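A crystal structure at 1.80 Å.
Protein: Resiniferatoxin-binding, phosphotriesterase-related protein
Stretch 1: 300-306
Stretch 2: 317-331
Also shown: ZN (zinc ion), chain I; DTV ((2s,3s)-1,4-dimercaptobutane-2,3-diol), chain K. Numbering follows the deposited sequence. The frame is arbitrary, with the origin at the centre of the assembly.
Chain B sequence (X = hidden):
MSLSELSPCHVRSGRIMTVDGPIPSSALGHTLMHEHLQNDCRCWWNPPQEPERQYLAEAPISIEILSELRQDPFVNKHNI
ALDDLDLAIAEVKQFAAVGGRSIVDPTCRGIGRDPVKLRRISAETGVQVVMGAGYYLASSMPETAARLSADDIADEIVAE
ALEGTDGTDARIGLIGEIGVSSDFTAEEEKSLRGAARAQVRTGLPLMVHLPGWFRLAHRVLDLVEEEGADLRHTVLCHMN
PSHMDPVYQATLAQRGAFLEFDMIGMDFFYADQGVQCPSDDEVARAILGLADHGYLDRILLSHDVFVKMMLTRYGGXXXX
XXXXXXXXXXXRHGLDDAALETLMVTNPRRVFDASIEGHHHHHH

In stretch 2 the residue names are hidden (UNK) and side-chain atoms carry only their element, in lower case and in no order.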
# COMPACT_ATOMS: atom_id res chain seq x y z
N LEU B 300 -11.48 -1.29 22.00
CA LEU B 300 -11.12 -1.16 23.42
C LEU B 300 -9.63 -0.85 23.53
O LEU B 300 -8.83 -1.32 22.72
CB LEU B 300 -11.43 -2.46 24.17
CG LEU B 300 -12.91 -2.89 24.20
CD1 LEU B 300 -13.04 -4.20 24.95
CD2 LEU B 300 -13.75 -1.80 24.86
N LEU B 301 -9.26 -0.08 24.56
CA LEU B 301 -7.87 0.33 24.79
C LEU B 301 -7.38 0.07 26.21
O LEU B 301 -8.11 0.30 27.16
CB LEU B 301 -7.74 1.83 24.53
CG LEU B 301 -8.27 2.45 23.24
CD1 LEU B 301 -8.20 3.98 23.35
CD2 LEU B 301 -7.46 1.97 22.06
N SER B 302 -6.14 -0.38 26.35
CA SER B 302 -5.57 -0.61 27.68
C SER B 302 -4.05 -0.81 27.54
O SER B 302 -3.54 -0.75 26.42
CB SER B 302 -6.23 -1.83 28.34
OG SER B 302 -6.64 -1.54 29.67
N HIS B 303 -3.34 -1.01 28.66
CA HIS B 303 -1.88 -1.20 28.60
C HIS B 303 -1.41 -2.64 28.80
O HIS B 303 -0.30 -3.00 28.39
CB HIS B 303 -1.14 -0.39 29.68
CG HIS B 303 -1.67 0.99 29.92
ND1 HIS B 303 -2.83 1.23 30.62
CD2 HIS B 303 -1.14 2.20 29.64
CE1 HIS B 303 -2.99 2.53 30.77
NE2 HIS B 303 -1.98 3.15 30.18
N ASP B 304 -2.23 -3.45 29.45
CA ASP B 304 -1.85 -4.82 29.77
C ASP B 304 -0.57 -4.81 30.61
O ASP B 304 0.38 -5.56 30.35
CB ASP B 304 -1.62 -5.67 28.51
CG ASP B 304 -1.43 -7.15 28.85
OD1 ASP B 304 -1.92 -7.56 29.92
OD2 ASP B 304 -0.83 -7.90 28.05
N VAL B 305 -0.54 -3.94 31.61
CA VAL B 305 0.60 -3.89 32.53
C VAL B 305 0.68 -5.29 33.11
O VAL B 305 -0.30 -5.77 33.70
CB VAL B 305 0.34 -2.89 33.67
CG1 VAL B 305 1.38 -3.08 34.76
CG2 VAL B 305 0.38 -1.46 33.13
N PHE B 306 1.82 -5.96 32.95
CA PHE B 306 1.96 -7.31 33.48
C PHE B 306 3.34 -7.65 34.01
O PHE B 306 3.60 -8.79 34.37
CB PHE B 306 1.52 -8.34 32.41
CG PHE B 306 2.55 -8.60 31.35
CD1 PHE B 306 3.27 -9.80 31.35
CD2 PHE B 306 2.78 -7.67 30.35
CE1 PHE B 306 4.21 -10.05 30.36
CE2 PHE B 306 3.73 -7.92 29.36
CZ PHE B 306 4.44 -9.11 29.36
N UNK B 317 5.43 3.14 31.75
CA UNK B 317 4.31 4.06 31.52
C UNK B 317 3.21 4.08 32.58
O UNK B 317 2.48 5.06 32.69
c UNK B 317 3.69 3.75 30.15
c UNK B 317 4.69 3.92 29.01
o UNK B 317 4.66 3.18 28.03
n UNK B 317 5.56 4.91 29.13
N UNK B 318 3.09 3.01 33.36
CA UNK B 318 2.07 2.97 34.40
C UNK B 318 0.67 2.73 33.87
O UNK B 318 0.49 2.25 32.75
N UNK B 319 -0.33 3.09 34.68
CA UNK B 319 -1.75 2.90 34.33
C UNK B 319 -2.44 4.17 33.83
O UNK B 319 -3.62 4.11 33.49
c UNK B 319 -1.41 1.02 37.34
c UNK B 319 -1.77 -1.34 35.92
c UNK B 319 -2.24 -0.13 35.41
c UNK B 319 -2.06 1.07 36.10
o UNK B 319 -0.64 -2.54 37.66
c UNK B 319 -1.11 -1.36 37.15
c UNK B 319 -0.93 -0.18 37.86
c UNK B 319 -2.54 2.38 35.54
N UNK B 320 -1.75 5.30 33.81
CA UNK B 320 -2.37 6.54 33.36
C UNK B 320 -1.89 7.00 31.99
O UNK B 320 -2.23 8.09 31.53
c UNK B 320 -2.13 7.65 34.39
N UNK B 321 -1.10 6.15 31.33
CA UNK B 321 -0.54 6.47 30.03
C UNK B 321 -1.59 6.59 28.91
O UNK B 321 -1.59 7.55 28.15
c UNK B 321 0.51 5.42 29.66
c UNK B 321 0.95 5.10 27.21
c UNK B 321 1.64 5.40 26.04
c UNK B 321 2.67 6.34 26.06
c UNK B 321 1.27 5.73 28.41
c UNK B 321 3.00 6.97 27.25
c UNK B 321 2.30 6.67 28.42
N UNK B 322 -2.48 5.61 28.81
CA UNK B 322 -3.50 5.65 27.78
C UNK B 322 -4.28 6.96 27.85
O UNK B 322 -4.44 7.65 26.84
c UNK B 322 -5.73 4.70 27.07
c UNK B 322 -3.78 3.19 27.44
c UNK B 322 -4.47 4.46 27.91
N UNK B 323 -4.73 7.30 29.05
CA UNK B 323 -5.50 8.51 29.29
C UNK B 323 -4.75 9.82 29.08
O UNK B 323 -5.26 10.74 28.46
c UNK B 323 -6.93 9.78 30.92
o UNK B 323 -6.84 7.38 30.98
c UNK B 323 -6.06 8.55 30.73
N UNK B 324 -3.54 9.88 29.61
CA UNK B 324 -2.74 11.10 29.53
C UNK B 324 -1.98 11.30 28.22
O UNK B 324 -1.81 12.43 27.76
c UNK B 324 -1.13 12.50 30.95
n UNK B 324 1.02 11.61 34.00
c UNK B 324 -0.20 11.69 33.16
c UNK B 324 0.10 12.40 31.86
c UNK B 324 -1.76 11.14 30.70
N UNK B 325 -1.55 10.22 27.60
CA UNK B 325 -0.76 10.35 26.39
C UNK B 325 -1.33 9.77 25.11
O UNK B 325 -1.21 10.39 24.05
n UNK B 325 1.88 11.78 27.63
n UNK B 325 2.27 11.20 29.65
c UNK B 325 0.64 9.80 26.67
c UNK B 325 2.42 12.17 28.77
c UNK B 325 1.35 10.52 27.78
c UNK B 325 1.60 10.15 29.06
N UNK B 326 -1.97 8.61 25.17
CA UNK B 326 -2.51 8.04 23.95
C UNK B 326 -3.74 8.77 23.42
O UNK B 326 -3.85 9.00 22.22
c UNK B 326 -3.65 4.54 20.39
c UNK B 326 -4.32 5.21 22.60
c UNK B 326 -2.81 6.54 24.12
c UNK B 326 -2.42 5.16 20.58
c UNK B 326 -2.14 5.80 21.80
c UNK B 326 -3.10 5.83 22.82
c UNK B 326 -4.60 4.57 21.40
N UNK B 327 -4.67 9.15 24.30
CA UNK B 327 -5.86 9.85 23.84
C UNK B 327 -5.44 11.08 23.02
O UNK B 327 -5.93 11.29 21.91
c UNK B 327 -7.27 9.04 25.85
c UNK B 327 -8.30 9.51 26.87
c UNK B 327 -6.76 10.24 25.02
c UNK B 327 -7.88 7.97 24.95
N UNK B 328 -4.50 11.89 23.54
CA UNK B 328 -4.05 13.07 22.79
C UNK B 328 -3.46 12.66 21.42
O UNK B 328 -3.60 13.39 20.43
c UNK B 328 -3.53 13.34 25.08
c UNK B 328 -3.95 11.90 24.91
c UNK B 328 -3.00 13.68 23.71
N UNK B 329 -2.81 11.50 21.35
CA UNK B 329 -2.23 11.01 20.10
C UNK B 329 -3.36 10.68 19.12
O UNK B 329 -3.28 10.99 17.93
n UNK B 329 3.28 8.71 21.00
n UNK B 329 2.60 8.91 18.82
c UNK B 329 0.04 7.87 19.47
c UNK B 329 2.34 8.56 20.07
n UNK B 329 1.15 8.07 20.40
c UNK B 329 -1.39 9.75 20.36
c UNK B 329 -0.68 9.18 19.13
N UNK B 330 -4.42 10.05 19.63
CA UNK B 330 -5.57 9.70 18.80
C UNK B 330 -6.21 10.98 18.28
O UNK B 330 -6.78 10.99 17.19
c UNK B 330 -6.31 7.45 19.93
c UNK B 330 -6.61 8.92 19.61
c UNK B 330 -6.14 6.68 18.63
c UNK B 330 -7.46 6.87 20.75
N UNK B 331 -6.12 12.05 19.06
CA UNK B 331 -6.70 13.31 18.63
C UNK B 331 -5.83 13.86 17.50
O UNK B 331 -6.36 14.34 16.49
c UNK B 331 -7.73 15.42 19.62
n UNK B 331 -10.55 15.97 21.16
c UNK B 331 -10.07 17.18 20.88
n UNK B 331 -10.91 18.20 20.75
c UNK B 331 -6.74 14.29 19.81
c UNK B 331 -7.75 16.33 20.84
n UNK B 331 -8.76 17.37 20.72
ZN ZN I . -3.00 -9.60 30.17
S1 DTV K . 2.47 -14.79 26.35
C1 DTV K . 1.58 -14.52 27.96
C2 DTV K . 2.49 -14.02 29.09
O2 DTV K . 3.05 -12.78 28.69
C3 DTV K . 1.69 -13.83 30.39
O3 DTV K . 0.70 -12.86 30.19
C4 DTV K . 2.57 -13.37 31.55
S4 DTV K . 2.05 -14.09 33.13
O HOH W 1 -1.93 -10.58 28.85

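Position 317 carries two carbons in line, the second bearing one oxygen and one nitrogen, and stays beyond 5 Å of stretch 1; a short primary amide makes it Asn317. Position 318 has no side-chain atoms, and its phi of 76° favours the same reading, Gly318; its O lies 3.5 Å from His303 CD2, over one face of the imidazole. Position 319 has one carbon, then a six-carbon ring bearing an oxygen: Tyr319. Its CB points away, yet the ring returns, with CE1 3.5 Å from Val305 CB. Its CA sits off-centre over the His303 ring, 4.2 Å from the centroid, a CH-pi contact.

Position 320 has a single carbon, hence Ala320, the N-cap residue; its O accepts from the N of 324 at 2.9 Å. Position 321 shows one carbon and an unsubstituted six-carbon ring, Phe321. The CB-to-NE2 distance to His303 is 3.4 Å, but the ring leads away. Position 322 has one carbon carrying two more, a beta-branched hydrocarbon: Val322. CG2 stands 3.5 Å from the His303 ring centroid, 18° off the normal, and CG1 is 4.3 Å from Leu301 CB.

At 323 one carbon carries an oxygen and a carbon, giving Thr323, without contact. Four carbons in a row ending in nitrogen identify 324 as Lys324, and a five-membered ring of three carbons and two nitrogens identifies 325 as His325; neither reaches stretch 1. Position 326, one carbon plus a plain six-carbon ring, is Phe326, whose CE2 approaches Leu301 CD2 at 3.9 Å. Four carbons forked at the second, at 327, fit Leu327: its CB points sideways, but CD2 comes within 4.3 Å of Leu301 CD1.

At 328 three carbons close onto the backbone N, the signature of Pro328, which leaves that N no hydrogen to donate, and the helix kinks here. Position 329 has three carbons, a nitrogen, and a carbon with two nitrogens: Arg329, out of reach. Position 330 repeats the forked four-carbon pattern; Leu330 CD1 lies 4.0 Å from Leu301 CD1. Position 331 has the guanidinium pattern again, Arg331, remote from stretch 1.

The contact, burying 454 Å² in total, centres on His303. Val322 N donates to His303 NE2 (2.9 Å, 160°), so NE2 acts as acceptor at the first turn of the helix, while Val322 CG2 and Gly318 O cover opposite ring faces. Leu301 extends the contact along the helix through Val322, Phe326, Leu327 and Leu330; Val305 packs against Tyr319. Asp304 CB points away, and its OD1 binds zinc at 2.3 Å.

Stretch 2 (317-331) NGYAFVTKHFLPRLR
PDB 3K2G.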